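Hemoglobin subunit beta from Isurus oxyrinchus probably carries oxygen on its haem group, as one of the subunits of the four-chain haemoglobin of the shortfin mako shark. Local coordinates of one contact, PDB 3MKB (chain A, 1.90 Å), residues Phe35-Ala40 and Pro90-Leu95, beside the matching contact of the related hemoglobin subunit beta from Mustelus griseus, PDB 1GCV (chain B, 2.00 Å), residues Tyr35-Arg40 and Pro90-Leu95. Structure 2 is superposed on structure 1 by the backbone atoms of these residues (RMSD 0.23 Å); each is numbered along its deposited sequence.

Structure 1 (3MKB); sequences FPWTNA and PGSFHL. With HEM (protoporphyrin IX containing Fe), chain C.
The Phe35 ring takes Leu95 CD2 over the centre of one face, a CH-pi contact 3.8 Å from the centroid. One face of the Trp37 indole carries Phe35 CB, offset toward the rim; Ser92 OG stands at its edge, hydrogen-bonded to Asp94 OD2 of an alpha subunit, and Trp37 NE1 makes a weak hydrogen bond to the same oxygen. Leu95 CD1 points between Trp37 and Thr38, 3.6 Å from Trp37 NE1 and 3.8 Å from Thr38 CG2. Thr38 OG1, set between the backbone N and the carbonyl carbon (chi1 61°), reaches back to Phe35 O (2.5 Å), which also accepts from Thr38 N. Phe35 packs on Asp125 of a second alpha subunit. The contact joins the 3-10 turn following helix 20-34 to the start of helix 93-108, beside the haem of this globin fold. Phe93 CD1 approaches haem CHC at 3.7 Å.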
loop_
_atom_site.group_PDB
_atom_site.type_symbol
_atom_site.label_atom_id
_atom_site.label_comp_id
_atom_site.label_asym_id
_atom_site.label_seq_id
_atom_site.Cartn_x
_atom_site.Cartn_y
_atom_site.Cartn_z
ATOM N N PHE A 35 6.195 -8.309 -12.341
ATOM C CA PHE A 35 4.860 -7.694 -12.354
ATOM C C PHE A 35 4.239 -7.644 -13.766
ATOM O O PHE A 35 4.160 -6.579 -14.373
ATOM C CB PHE A 35 4.903 -6.264 -11.761
ATOM C CG PHE A 35 5.650 -6.178 -10.479
ATOM C CD1 PHE A 35 6.898 -5.528 -10.427
ATOM C CD2 PHE A 35 5.130 -6.765 -9.302
ATOM C CE1 PHE A 35 7.615 -5.444 -9.229
ATOM C CE2 PHE A 35 5.836 -6.661 -8.045
ATOM C CZ PHE A 35 7.079 -6.029 -8.023
ATOM N N PRO A 36 3.765 -8.805 -14.295
ATOM C CA PRO A 36 3.357 -8.940 -15.733
ATOM C C PRO A 36 2.281 -7.986 -16.201
ATOM O O PRO A 36 2.195 -7.626 -17.390
ATOM C CB PRO A 36 2.850 -10.385 -15.794
ATOM C CG PRO A 36 3.645 -11.044 -14.849
ATOM C CD PRO A 36 3.626 -10.098 -13.629
ATOM N N TRP A 37 1.459 -7.527 -15.263
ATOM C CA TRP A 37 0.363 -6.698 -15.660
ATOM C C TRP A 37 0.920 -5.404 -16.181
ATOM O O TRP A 37 0.241 -4.720 -16.933
ATOM C CB TRP A 37 -0.632 -6.491 -14.497
ATOM C CG TRP A 37 -0.035 -5.820 -13.275
ATOM C CD1 TRP A 37 0.073 -4.511 -13.070
ATOM C CD2 TRP A 37 0.542 -6.464 -12.147
ATOM N NE1 TRP A 37 0.648 -4.264 -11.865
ATOM C CE2 TRP A 37 0.942 -5.463 -11.267
ATOM C CE3 TRP A 37 0.731 -7.805 -11.780
ATOM C CZ2 TRP A 37 1.562 -5.732 -10.076
ATOM C CZ3 TRP A 37 1.313 -8.087 -10.553
ATOM C CH2 TRP A 37 1.712 -7.046 -9.713
ATOM N N THR A 38 2.171 -5.090 -15.832
ATOM C CA THR A 38 2.816 -3.843 -16.301
ATOM C C THR A 38 3.216 -3.867 -17.780
ATOM O O THR A 38 3.506 -2.822 -18.351
ATOM C CB THR A 38 4.081 -3.527 -15.528
ATOM O OG1 THR A 38 5.021 -4.598 -15.706
ATOM C CG2 THR A 38 3.760 -3.359 -14.055
ATOM N N ASN A 39 3.244 -5.051 -18.387
ATOM C CA ASN A 39 3.498 -5.143 -19.832
ATOM C C ASN A 39 2.320 -4.663 -20.699
ATOM O O ASN A 39 2.469 -4.516 -21.911
ATOM C CB ASN A 39 4.020 -6.546 -20.251
ATOM C CG ASN A 39 4.938 -6.507 -21.536
ATOM O OD1 ASN A 39 5.801 -7.366 -21.719
ATOM N ND2 ASN A 39 4.732 -5.528 -22.404
ATOM N N ALA A 40 1.180 -4.364 -20.077
ATOM C CA ALA A 40 -0.056 -4.032 -20.796
ATOM C C ALA A 40 0.089 -2.790 -21.615
ATOM O O ALA A 40 -0.592 -2.627 -22.600
ATOM C CB ALA A 40 -1.225 -3.866 -19.830
ATOM N N PRO A 90 -0.749 5.276 -11.963
ATOM C CA PRO A 90 0.414 5.816 -11.220
ATOM C C PRO A 90 0.867 4.898 -10.073
ATOM O O PRO A 90 2.026 4.942 -9.668
ATOM C CB PRO A 90 -0.049 7.215 -10.755
ATOM C CG PRO A 90 -1.603 7.109 -10.658
ATOM C CD PRO A 90 -1.957 6.117 -11.806
ATOM N N GLY A 91 -0.016 3.981 -9.670
ATOM C CA GLY A 91 0.267 3.000 -8.633
ATOM C C GLY A 91 1.258 1.975 -9.078
ATOM O O GLY A 91 1.775 1.217 -8.250
ATOM N N SER A 92 1.501 1.926 -10.386
ATOM C CA SER A 92 2.480 1.056 -11.003
ATOM C C SER A 92 3.875 1.730 -11.211
ATOM O O SER A 92 4.877 1.071 -11.479
ATOM C CB SER A 92 1.927 0.502 -12.323
ATOM O OG SER A 92 0.718 -0.267 -12.096
ATOM N N PHE A 93 3.952 3.045 -11.084
ATOM C CA PHE A 93 5.275 3.697 -11.167
ATOM C C PHE A 93 6.386 3.088 -10.266
ATOM O O PHE A 93 7.502 2.883 -10.720
ATOM C CB PHE A 93 5.144 5.191 -10.848
ATOM C CG PHE A 93 4.480 6.025 -11.964
ATOM C CD1 PHE A 93 4.754 5.759 -13.301
ATOM C CD2 PHE A 93 3.600 7.063 -11.653
ATOM C CE1 PHE A 93 4.183 6.466 -14.308
ATOM C CE2 PHE A 93 3.036 7.830 -12.661
ATOM C CZ PHE A 93 3.310 7.522 -14.011
ATOM N N HIS A 94 6.104 2.838 -8.985
ATOM C CA HIS A 94 7.115 2.279 -8.093
ATOM C C HIS A 94 7.531 0.848 -8.461
ATOM O O HIS A 94 8.489 0.349 -7.948
ATOM C CB HIS A 94 6.636 2.338 -6.612
ATOM C CG HIS A 94 5.697 1.226 -6.238
ATOM N ND1 HIS A 94 6.126 0.035 -5.691
ATOM C CD2 HIS A 94 4.355 1.105 -6.384
ATOM C CE1 HIS A 94 5.089 -0.769 -5.506
ATOM N NE2 HIS A 94 4.007 -0.148 -5.935
ATOM N N LEU A 95 6.721 0.131 -9.232
ATOM C CA LEU A 95 7.125 -1.202 -9.694
ATOM C C LEU A 95 8.336 -1.063 -10.622
ATOM O O LEU A 95 9.229 -1.876 -10.609
ATOM C CB LEU A 95 5.958 -1.878 -10.410
ATOM C CG LEU A 95 4.711 -1.975 -9.532
ATOM C CD1 LEU A 95 3.510 -2.703 -10.293
ATOM C CD2 LEU A 95 5.066 -2.714 -8.260
HETATM C CHA HEM C . 6.899 7.499 -22.125
HETATM C CHB HEM C . 9.597 8.721 -18.319
HETATM C CHC HEM C . 7.387 5.276 -15.842
HETATM C CHD HEM C . 4.839 3.830 -19.750
HETATM C C1A HEM C . 7.730 8.148 -21.267
HETATM C C2A HEM C . 8.413 9.356 -21.589
HETATM C C3A HEM C . 9.166 9.677 -20.554
HETATM C C4A HEM C . 8.973 8.694 -19.549
HETATM C CMA HEM C . 10.084 10.914 -20.459
HETATM C CAA HEM C . 8.328 10.131 -22.925
HETATM C CBA HEM C . 7.106 11.041 -22.940
HETATM C CGA HEM C . 7.156 11.876 -24.209
HETATM O O1A HEM C . 7.911 12.880 -24.257
HETATM O O2A HEM C . 6.446 11.536 -25.172
HETATM C C1B HEM C . 9.273 7.907 -17.290
HETATM C C2B HEM C . 9.845 7.925 -15.946
HETATM C C3B HEM C . 9.214 6.943 -15.276
HETATM C C4B HEM C . 8.238 6.296 -16.163
HETATM C CMB HEM C . 10.962 8.857 -15.370
HETATM C CAB HEM C . 9.448 6.558 -13.807
HETATM C CBB HEM C . 8.349 6.513 -13.042
HETATM C C1C HEM C . 6.533 4.568 -16.692
HETATM C C2C HEM C . 5.803 3.360 -16.374
HETATM C C3C HEM C . 5.140 2.964 -17.450
HETATM C C4C HEM C . 5.382 3.909 -18.494
HETATM C CMC HEM C . 5.795 2.588 -15.054
HETATM C CAC HEM C . 4.210 1.734 -17.571
HETATM C CBC HEM C . 4.537 0.536 -17.030
HETATM C C1D HEM C . 5.201 4.635 -20.782
HETATM C C2D HEM C . 4.790 4.512 -22.167
HETATM C C3D HEM C . 5.459 5.672 -22.879
HETATM C C4D HEM C . 6.200 6.373 -21.870
HETATM C CMD HEM C . 3.884 3.435 -22.797
HETATM C CAD HEM C . 5.411 6.071 -24.375
HETATM C CBD HEM C . 6.397 5.257 -25.182
HETATM C CGD HEM C . 6.059 5.560 -26.650
HETATM O O1D HEM C . 6.915 6.182 -27.335
HETATM O O2D HEM C . 4.947 5.210 -27.182
HETATM N NA HEM C . 8.088 7.741 -19.994
HETATM N NB HEM C . 8.312 6.935 -17.372
HETATM N NC HEM C . 6.251 4.886 -18.012
HETATM N ND HEM C . 6.007 5.747 -20.656
HETATM FE FE HEM C . 7.046 6.352 -18.950
HETATM O O HOH W 1 8.543 4.745 -19.123
#

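Structure 2 (1GCV); sequences YPWTNR and PGSFHL. With HEM (protoporphyrin IX containing Fe), chain D.
The Tyr35 ring takes Leu95 CD2 over the centre of one face, a CH-pi contact 3.7 Å from the centroid. One face of the Trp37 indole carries Tyr35 CB, offset toward the rim; Ser92 OG stands at its edge, hydrogen-bonded to Asp94 OD2 of a neighbouring subunit, and Trp37 NE1 makes a weak hydrogen bond to the same oxygen. Leu95 CD1 points between Trp37 and Thr38, 3.4 Å from Trp37 NE1 and 3.7 Å from Thr38 CG2. Thr38 OG1, set between the backbone N and the carbonyl carbon (chi1 60°), bonds back to Tyr35 O (2.8 Å), which also accepts from Thr38 N. Tyr35 OH extends the ring beyond CZ, and the side chain packs on Glu103 of a second neighbouring subunit. Phe93 CD1 approaches haem CHC at 3.8 Å, lining the pocket of this oxygen carrier.

Structure 1 against structure 2
At position 35, Phe35(A) is exchanged for Tyr35(B) with little disturbance of the ring. The CB atoms coincide, chi1 is -47° against -49°, and CZ of Phe35(A) and CZ of Tyr35(B) lie 0.2 Å apart after superposition; CE1 of Phe35(A) falls on CE2 of Tyr35(B), 0.1 Å apart, because the ring atoms are named the other way round. What Tyr35(B) adds is OH, which lengthens the side chain along the line from CB to CZ and brings a hydroxyl able to donate or accept a hydrogen bond; no well-ordered atom given for structure 1 stands in its place. CB keeps its contacts with Trp37(A)/Trp37(B) and Thr38(A)/Thr38(B), and the ring keeps its contact with Leu95(A)/Leu95(B). At position 40, Ala40(A), with a methyl side chain, is exchanged for Arg40(B), a long chain ending in a normally positive guanidinium group. Trp37(A), Thr38(A), Phe93(A), Leu95(A) and their counterparts keep their places, as does the hydrogen bond from Thr38(A) OG1 to Phe35(A) O, matched by Thr38(B) OG1 to Tyr35(B) O. Haem is bound at this place in both.

Structure 2 (1GCV)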
loop_
_atom_site.group_PDB
_atom_site.type_symbol
_atom_site.label_atom_id
_atom_site.label_comp_id
_atom_site.label_asym_id
_atom_site.label_seq_id
_atom_site.Cartn_x
_atom_site.Cartn_y
_atom_site.Cartn_z
ATOM N N TYR B 35 6.152 -8.355 -12.266
ATOM C CA TYR B 35 4.844 -7.689 -12.244
ATOM C C TYR B 35 4.330 -7.657 -13.688
ATOM O O TYR B 35 4.271 -6.595 -14.309
ATOM C CB TYR B 35 4.981 -6.251 -11.708
ATOM C CG TYR B 35 5.760 -6.147 -10.414
ATOM C CD1 TYR B 35 5.269 -6.708 -9.237
ATOM C CD2 TYR B 35 7.011 -5.526 -10.376
ATOM C CE1 TYR B 35 6.009 -6.660 -8.050
ATOM C CE2 TYR B 35 7.758 -5.472 -9.198
ATOM C CZ TYR B 35 7.251 -6.045 -8.040
ATOM O OH TYR B 35 7.987 -6.014 -6.875
ATOM N N PRO B 36 3.906 -8.824 -14.218
ATOM C CA PRO B 36 3.398 -9.008 -15.585
ATOM C C PRO B 36 2.349 -8.029 -16.106
ATOM O O PRO B 36 2.325 -7.716 -17.293
ATOM C CB PRO B 36 2.887 -10.448 -15.590
ATOM C CG PRO B 36 3.632 -11.121 -14.504
ATOM C CD PRO B 36 3.836 -10.080 -13.445
ATOM N N TRP B 37 1.481 -7.546 -15.229
ATOM C CA TRP B 37 0.441 -6.621 -15.655
ATOM C C TRP B 37 0.975 -5.323 -16.237
ATOM O O TRP B 37 0.257 -4.644 -16.958
ATOM C CB TRP B 37 -0.515 -6.298 -14.500
ATOM C CG TRP B 37 0.136 -5.730 -13.260
ATOM C CD1 TRP B 37 0.328 -4.410 -12.958
ATOM C CD2 TRP B 37 0.631 -6.472 -12.140
ATOM N NE1 TRP B 37 0.909 -4.286 -11.717
ATOM C CE2 TRP B 37 1.105 -5.537 -11.194
ATOM C CE3 TRP B 37 0.718 -7.839 -11.843
ATOM C CZ2 TRP B 37 1.657 -5.925 -9.973
ATOM C CZ3 TRP B 37 1.268 -8.226 -10.628
ATOM C CH2 TRP B 37 1.729 -7.270 -9.707
ATOM N N THR B 38 2.223 -4.975 -15.932
ATOM C CA THR B 38 2.793 -3.734 -16.453
ATOM C C THR B 38 3.084 -3.826 -17.950
ATOM O O THR B 38 3.413 -2.820 -18.580
ATOM C CB THR B 38 4.105 -3.338 -15.728
ATOM O OG1 THR B 38 5.072 -4.381 -15.889
ATOM C CG2 THR B 38 3.857 -3.098 -14.242
ATOM N N ASN B 39 2.957 -5.029 -18.510
ATOM C CA ASN B 39 3.188 -5.259 -19.936
ATOM C C ASN B 39 2.065 -4.606 -20.719
ATOM O O ASN B 39 2.215 -4.260 -21.889
ATOM C CB ASN B 39 3.200 -6.757 -20.238
ATOM C CG ASN B 39 4.596 -7.334 -20.252
ATOM O OD1 ASN B 39 4.941 -8.174 -19.418
ATOM N ND2 ASN B 39 5.412 -6.882 -21.198
ATOM N N ARG B 40 0.934 -4.460 -20.043
ATOM C CA ARG B 40 -0.265 -3.854 -20.596
ATOM C C ARG B 40 0.013 -2.685 -21.549
ATOM O O ARG B 40 -0.525 -2.633 -22.655
ATOM C CB ARG B 40 -1.138 -3.372 -19.435
ATOM C CG ARG B 40 -2.579 -3.097 -19.779
ATOM C CD ARG B 40 -3.323 -2.489 -18.594
ATOM N NE ARG B 40 -4.513 -1.782 -19.047
ATOM C CZ ARG B 40 -4.592 -0.462 -19.173
ATOM N NH1 ARG B 40 -5.716 0.103 -19.598
ATOM N NH2 ARG B 40 -3.548 0.295 -18.863
ATOM N N PRO B 90 -0.743 5.204 -12.107
ATOM C CA PRO B 90 0.341 5.708 -11.255
ATOM C C PRO B 90 0.792 4.732 -10.179
ATOM O O PRO B 90 1.878 4.882 -9.614
ATOM C CB PRO B 90 -0.225 7.001 -10.662
ATOM C CG PRO B 90 -1.695 6.868 -10.788
ATOM C CD PRO B 90 -1.933 6.066 -12.035
ATOM N N GLY B 91 -0.040 3.731 -9.899
ATOM C CA GLY B 91 0.308 2.748 -8.890
ATOM C C GLY B 91 1.411 1.837 -9.386
ATOM O O GLY B 91 2.022 1.103 -8.612
ATOM N N SER B 92 1.667 1.892 -10.688
ATOM C CA SER B 92 2.694 1.069 -11.306
ATOM C C SER B 92 4.067 1.739 -11.312
ATOM O O SER B 92 5.075 1.076 -11.550
ATOM C CB SER B 92 2.279 0.724 -12.737
ATOM O OG SER B 92 1.087 -0.044 -12.734
ATOM N N PHE B 93 4.109 3.045 -11.046
ATOM C CA PHE B 93 5.374 3.784 -11.039
ATOM C C PHE B 93 6.418 3.193 -10.087
ATOM O O PHE B 93 7.575 3.037 -10.471
ATOM C CB PHE B 93 5.136 5.262 -10.692
ATOM C CG PHE B 93 4.503 6.058 -11.805
ATOM C CD1 PHE B 93 4.925 5.907 -13.123
ATOM C CD2 PHE B 93 3.485 6.960 -11.538
ATOM C CE1 PHE B 93 4.338 6.645 -14.154
ATOM C CE2 PHE B 93 2.896 7.698 -12.565
ATOM C CZ PHE B 93 3.325 7.539 -13.871
ATOM N N HIS B 94 6.020 2.855 -8.857
ATOM C CA HIS B 94 6.968 2.290 -7.898
ATOM C C HIS B 94 7.463 0.888 -8.272
ATOM O O HIS B 94 8.526 0.464 -7.821
ATOM C CB HIS B 94 6.381 2.311 -6.463
ATOM C CG HIS B 94 5.520 1.128 -6.116
ATOM N ND1 HIS B 94 6.033 -0.049 -5.608
ATOM C CD2 HIS B 94 4.175 0.960 -6.160
ATOM C CE1 HIS B 94 5.044 -0.888 -5.354
ATOM N NE2 HIS B 94 3.907 -0.300 -5.679
ATOM N N LEU B 95 6.709 0.176 -9.107
ATOM C CA LEU B 95 7.120 -1.159 -9.533
ATOM C C LEU B 95 8.403 -1.051 -10.355
ATOM O O LEU B 95 9.255 -1.931 -10.299
ATOM C CB LEU B 95 6.016 -1.832 -10.356
ATOM C CG LEU B 95 4.684 -2.012 -9.621
ATOM C CD1 LEU B 95 3.660 -2.603 -10.566
ATOM C CD2 LEU B 95 4.880 -2.910 -8.404
HETATM C CHA HEM D . 6.954 7.434 -21.996
HETATM C CHB HEM D . 9.583 8.812 -18.146
HETATM C CHC HEM D . 7.669 5.137 -15.590
HETATM C CHD HEM D . 4.976 3.826 -19.411
HETATM C C1A HEM D . 7.855 8.097 -21.156
HETATM C C2A HEM D . 8.712 9.189 -21.562
HETATM C C3A HEM D . 9.434 9.573 -20.488
HETATM C C4A HEM D . 9.054 8.701 -19.411
HETATM C CMA HEM D . 10.408 10.737 -20.404
HETATM C CAA HEM D . 8.809 9.818 -22.926
HETATM C CBA HEM D . 7.792 10.927 -22.995
HETATM C CGA HEM D . 7.360 11.216 -24.411
HETATM O O1A HEM D . 7.415 12.395 -24.815
HETATM O O2A HEM D . 6.965 10.264 -25.120
HETATM C C1B HEM D . 9.236 7.984 -17.102
HETATM C C2B HEM D . 9.875 8.061 -15.809
HETATM C C3B HEM D . 9.393 6.983 -15.083
HETATM C C4B HEM D . 8.400 6.289 -15.943
HETATM C CMB HEM D . 10.845 9.168 -15.359
HETATM C CAB HEM D . 9.855 6.596 -13.819
HETATM C CBB HEM D . 9.015 6.372 -12.707
HETATM C C1C HEM D . 6.728 4.468 -16.404
HETATM C C2C HEM D . 6.048 3.212 -16.050
HETATM C C3C HEM D . 5.234 2.904 -17.108
HETATM C C4C HEM D . 5.483 3.909 -18.130
HETATM C CMC HEM D . 6.258 2.347 -14.803
HETATM C CAC HEM D . 4.264 1.893 -17.190
HETATM C CBC HEM D . 4.461 0.558 -16.803
HETATM C C1D HEM D . 5.267 4.718 -20.420
HETATM C C2D HEM D . 4.760 4.567 -21.762
HETATM C C3D HEM D . 5.337 5.546 -22.499
HETATM C C4D HEM D . 6.149 6.350 -21.596
HETATM C CMD HEM D . 3.734 3.546 -22.232
HETATM C CAD HEM D . 5.202 5.751 -24.004
HETATM C CBD HEM D . 5.827 4.604 -24.777
HETATM C CGD HEM D . 6.469 5.052 -26.072
HETATM O O1D HEM D . 7.364 4.327 -26.564
HETATM O O2D HEM D . 6.079 6.121 -26.595
HETATM N NA HEM D . 8.046 7.807 -19.807
HETATM N NB HEM D . 8.298 6.932 -17.178
HETATM N NC HEM D . 6.366 4.897 -17.692
HETATM N ND HEM D . 6.099 5.826 -20.304
HETATM FE FE HEM D . 7.010 6.532 -18.668
#